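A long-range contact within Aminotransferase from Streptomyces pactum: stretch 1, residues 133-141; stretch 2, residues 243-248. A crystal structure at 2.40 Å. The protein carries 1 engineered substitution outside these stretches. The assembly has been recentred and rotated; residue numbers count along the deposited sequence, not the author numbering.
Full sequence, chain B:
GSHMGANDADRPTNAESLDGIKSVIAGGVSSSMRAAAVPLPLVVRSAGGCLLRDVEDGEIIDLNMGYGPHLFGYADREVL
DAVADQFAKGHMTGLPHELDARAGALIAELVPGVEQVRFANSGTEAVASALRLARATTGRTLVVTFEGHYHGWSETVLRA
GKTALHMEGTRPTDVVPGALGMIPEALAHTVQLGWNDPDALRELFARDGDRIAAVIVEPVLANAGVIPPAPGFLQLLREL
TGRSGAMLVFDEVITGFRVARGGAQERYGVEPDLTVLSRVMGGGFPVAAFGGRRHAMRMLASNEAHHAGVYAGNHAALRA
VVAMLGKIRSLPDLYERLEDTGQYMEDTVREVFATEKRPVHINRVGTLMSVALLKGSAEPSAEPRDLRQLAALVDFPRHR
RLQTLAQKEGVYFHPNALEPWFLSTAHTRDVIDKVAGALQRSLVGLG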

ATOM      1  N   LEU B 133     -13.522   9.493  -4.416  1.00 18.24           N
ATOM      2  CA  LEU B 133     -14.385  10.316  -3.546  1.00 17.19           C
ATOM      3  C   LEU B 133     -14.853  11.554  -4.284  1.00 17.54           C
ATOM      4  O   LEU B 133     -16.032  11.881  -4.236  1.00 16.11           O
ATOM      5  CB  LEU B 133     -13.642  10.714  -2.270  1.00 17.58           C
ATOM      6  CG  LEU B 133     -14.386  11.599  -1.261  1.00 17.95           C
ATOM      7  CD1 LEU B 133     -15.680  10.910  -0.801  1.00 18.37           C
ATOM      8  CD2 LEU B 133     -13.495  11.922  -0.070  1.00 17.56           C
ATOM      9  N   ALA B 134     -13.943  12.192  -5.031  1.00 17.60           N
ATOM     10  CA  ALA B 134     -14.300  13.366  -5.817  1.00 18.63           C
ATOM     11  C   ALA B 134     -15.302  13.052  -6.967  1.00 19.94           C
ATOM     12  O   ALA B 134     -16.232  13.840  -7.244  1.00 20.08           O
ATOM     13  CB  ALA B 134     -13.052  14.041  -6.375  1.00 17.35           C
ATOM     14  N   ARG B 135     -15.097  11.928  -7.648  1.00 20.95           N
ATOM     15  CA  ARG B 135     -16.037  11.509  -8.702  1.00 20.87           C
ATOM     16  C   ARG B 135     -17.390  11.196  -8.079  1.00 21.14           C
ATOM     17  O   ARG B 135     -18.438  11.626  -8.598  1.00 21.25           O
ATOM     18  CB  ARG B 135     -15.489  10.313  -9.483  1.00 21.26           C
ATOM     19  CG  ARG B 135     -14.234  10.622 -10.292  1.00 20.86           C
ATOM     20  CD  ARG B 135     -13.665   9.378 -10.952  1.00 21.36           C
ATOM     21  NE  ARG B 135     -12.897   9.711 -12.155  1.00 21.05           N
ATOM     22  CZ  ARG B 135     -11.593   9.511 -12.366  1.00 19.91           C
ATOM     23  NH1 ARG B 135     -10.819   8.924 -11.435  1.00 18.28           N
ATOM     24  NH2 ARG B 135     -11.060   9.907 -13.562  1.00 18.97           N
ATOM     25  N   ALA B 136     -17.392  10.446  -6.971  1.00 21.78           N
ATOM     26  CA  ALA B 136     -18.659  10.064  -6.306  1.00 21.67           C
ATOM     27  C   ALA B 136     -19.424  11.290  -5.770  1.00 22.05           C
ATOM     28  O   ALA B 136     -20.662  11.331  -5.846  1.00 24.45           O
ATOM     29  CB  ALA B 136     -18.413   9.086  -5.183  1.00 20.55           C
ATOM     30  N   THR B 137     -18.688  12.272  -5.264  1.00 19.33           N
ATOM     31  CA  THR B 137     -19.261  13.422  -4.600  1.00 18.49           C
ATOM     32  C   THR B 137     -19.874  14.403  -5.610  1.00 18.60           C
ATOM     33  O   THR B 137     -20.960  14.929  -5.402  1.00 20.07           O
ATOM     34  CB  THR B 137     -18.179  14.104  -3.697  1.00 16.98           C
ATOM     35  OG1 THR B 137     -17.740  13.181  -2.706  1.00 16.57           O
ATOM     36  CG2 THR B 137     -18.718  15.347  -2.973  1.00 16.92           C
ATOM     37  N   THR B 138     -19.146  14.675  -6.676  1.00 18.56           N
ATOM     38  CA  THR B 138     -19.582  15.616  -7.690  1.00 17.20           C
ATOM     39  C   THR B 138     -20.507  14.968  -8.709  1.00 18.22           C
ATOM     40  O   THR B 138     -21.186  15.652  -9.457  1.00 18.93           O
ATOM     41  CB  THR B 138     -18.381  16.161  -8.462  1.00 17.74           C
ATOM     42  OG1 THR B 138     -17.620  15.073  -9.010  1.00 17.20           O
ATOM     43  CG2 THR B 138     -17.483  16.978  -7.557  1.00 18.15           C
ATOM     44  N   GLY B 139     -20.532  13.643  -8.775  1.00 20.82           N
ATOM     45  CA  GLY B 139     -21.274  12.945  -9.824  1.00 20.40           C
ATOM     46  C   GLY B 139     -20.641  13.163 -11.187  1.00 21.34           C
ATOM     47  O   GLY B 139     -21.296  13.008 -12.205  1.00 24.80           O
ATOM     48  N   ARG B 140     -19.361  13.520 -11.220  1.00 21.30           N
ATOM     49  CA  ARG B 140     -18.637  13.757 -12.476  1.00 20.04           C
ATOM     50  C   ARG B 140     -17.547  12.723 -12.567  1.00 18.58           C
ATOM     51  O   ARG B 140     -17.349  11.962 -11.635  1.00 21.32           O
ATOM     52  CB  ARG B 140     -18.053  15.177 -12.510  1.00 20.71           C
ATOM     53  CG  ARG B 140     -19.084  16.278 -12.264  1.00 21.32           C
ATOM     54  CD  ARG B 140     -18.410  17.648 -12.085  1.00 22.73           C
ATOM     55  NE  ARG B 140     -19.343  18.731 -11.773  1.00 22.31           N
ATOM     56  CZ  ARG B 140     -19.002  20.008 -11.624  1.00 22.50           C
ATOM     57  NH1 ARG B 140     -17.740  20.385 -11.778  1.00 23.06           N
ATOM     58  NH2 ARG B 140     -19.918  20.914 -11.291  1.00 21.78           N
ATOM     59  N   THR B 141     -16.845  12.674 -13.690  1.00 17.79           N
ATOM     60  CA  THR B 141     -15.805  11.698 -13.891  1.00 17.24           C
ATOM     61  C   THR B 141     -14.433  12.272 -14.270  1.00 16.30           C
ATOM     62  O   THR B 141     -13.412  11.679 -13.935  1.00 14.14           O
ATOM     63  CB  THR B 141     -16.236  10.639 -14.922  1.00 19.15           C
ATOM     64  OG1 THR B 141     -16.434  11.266 -16.180  1.00 23.82           O
ATOM     65  CG2 THR B 141     -17.523   9.974 -14.502  1.00 19.75           C
ATOM     66  N   ARG B 243     -15.416  27.914  -8.192  1.00 31.09           N
ATOM     67  CA  ARG B 243     -16.418  28.457  -9.080  1.00 36.44           C
ATOM     68  C   ARG B 243     -17.142  27.368  -9.858  1.00 36.93           C
ATOM     69  O   ARG B 243     -18.348  27.489 -10.119  1.00 35.83           O
ATOM     70  CB  ARG B 243     -15.704  29.380 -10.063  1.00 44.05           C
ATOM     71  CG  ARG B 243     -16.584  30.234 -10.945  1.00 52.77           C
ATOM     72  CD  ARG B 243     -15.790  31.441 -11.460  1.00 58.36           C
ATOM     73  NE  ARG B 243     -15.245  31.266 -12.817  1.00 63.14           N
ATOM     74  CZ  ARG B 243     -14.312  32.057 -13.359  1.00 67.26           C
ATOM     75  NH1 ARG B 243     -13.789  33.085 -12.679  1.00 68.42           N
ATOM     76  NH2 ARG B 243     -13.896  31.829 -14.599  1.00 67.98           N
ATOM     77  N   SER B 244     -16.403  26.332 -10.277  1.00 32.99           N
ATOM     78  CA  SER B 244     -16.964  25.297 -11.161  1.00 32.17           C
ATOM     79  C   SER B 244     -17.570  24.130 -10.422  1.00 29.08           C
ATOM     80  O   SER B 244     -18.259  23.316 -11.024  1.00 29.09           O
ATOM     81  CB  SER B 244     -15.911  24.803 -12.152  1.00 33.75           C
ATOM     82  OG  SER B 244     -15.643  25.796 -13.157  1.00 39.66           O
ATOM     83  N   GLY B 245     -17.306  24.032  -9.122  1.00 29.91           N
ATOM     84  CA  GLY B 245     -17.786  22.903  -8.331  1.00 27.87           C
ATOM     85  C   GLY B 245     -16.899  21.682  -8.459  1.00 27.90           C
ATOM     86  O   GLY B 245     -17.336  20.573  -8.193  1.00 27.97           O
ATOM     87  N   ALA B 246     -15.655  21.882  -8.888  1.00 26.93           N
ATOM     88  CA  ALA B 246     -14.659  20.814  -8.931  1.00 26.41           C
ATOM     89  C   ALA B 246     -13.901  20.763  -7.624  1.00 27.28           C
ATOM     90  O   ALA B 246     -13.593  21.792  -7.047  1.00 27.81           O
ATOM     91  CB  ALA B 246     -13.697  21.046 -10.088  1.00 26.31           C
ATOM     92  N   MET B 247     -13.578  19.569  -7.139  1.00 27.70           N
ATOM     93  CA  MET B 247     -12.802  19.452  -5.892  1.00 25.24           C
ATOM     94  C   MET B 247     -11.345  19.707  -6.213  1.00 24.58           C
ATOM     95  O   MET B 247     -10.826  19.214  -7.221  1.00 26.86           O
ATOM     96  CB  MET B 247     -13.021  18.086  -5.221  1.00 25.92           C
ATOM     97  CG  MET B 247     -14.477  17.874  -4.829  1.00 27.74           C
ATOM     98  SD  MET B 247     -14.771  16.426  -3.794  1.00 30.86           S
ATOM     99  CE  MET B 247     -14.269  17.030  -2.188  1.00 33.09           C
ATOM    100  N   LEU B 248     -10.694  20.516  -5.393  1.00 23.23           N
ATOM    101  CA  LEU B 248      -9.260  20.733  -5.510  1.00 23.30           C
ATOM    102  C   LEU B 248      -8.559  19.733  -4.575  1.00 23.37           C
ATOM    103  O   LEU B 248      -8.843  19.709  -3.370  1.00 21.53           O
ATOM    104  CB  LEU B 248      -8.879  22.182  -5.159  1.00 22.97           C
ATOM    105  CG  LEU B 248      -7.377  22.555  -5.195  1.00 23.13           C
ATOM    106  CD1 LEU B 248      -6.716  22.214  -6.515  1.00 22.92           C
ATOM    107  CD2 LEU B 248      -7.197  24.034  -4.900  1.00 23.15           C
TER

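The end of one helix meets the end of another and the start of a strand, more than a hundred residues away in sequence, through one polar clamp and one apolar plug. The clamp is Arg140, just past the end of the first helix. With chi1 at m and the remaining torsions near t, its side chain is almost fully extended, and both terminal nitrogens converge on a single acceptor: NH2 lies 2.9 Å and NH1 3.1 Å from Ser244 O, and both pairs are hydrogen bonds. That carbonyl sits at the guanidinium edge, near its plane, where N-H groups point. It belongs to the last residue of the second helix, so the arginine supplies donors where the helix has stopped. NH1 has a further partner elsewhere in the structure, as does Ser244 OG.

Gly245 O lies over one face of the guanidinium, 3.6 Å from Arg140 NH1, a packing contact. Glycine suits this position twice over: at these backbone angles a CB would be jammed against the preceding carbonyl, and an ideal CB would stand only 3.1 Å from Arg140 NH2. Gly139, also at positive phi, ends the first helix but touches nothing across the contact.

The plug is Met247, the residue most covered by the partner stretch; it and Ala134 are buried, and the contact hides 286 Å² in all. Its chain (m, t, p) brings SD to 3.7 Å from Ala134 CA and 3.9 Å from Ala134 CB; alanine has no atoms beyond CB, and the sulfur lies close to the helix backbone. Thr137 CB flanks it, 4.1 Å from Met247 SD.

Both threonine hydroxyls are satisfied within their own helix: Thr137 OG1 donates to Leu133 O and Thr138 OG1 to Ala134 O, each at 2.6 Å. Thr138 OG1 also accepts from Arg140 N at 3.2 Å, while Thr138 CG2 packs 3.7 Å from Gly245 O and 4.2 Å from Met247 CG.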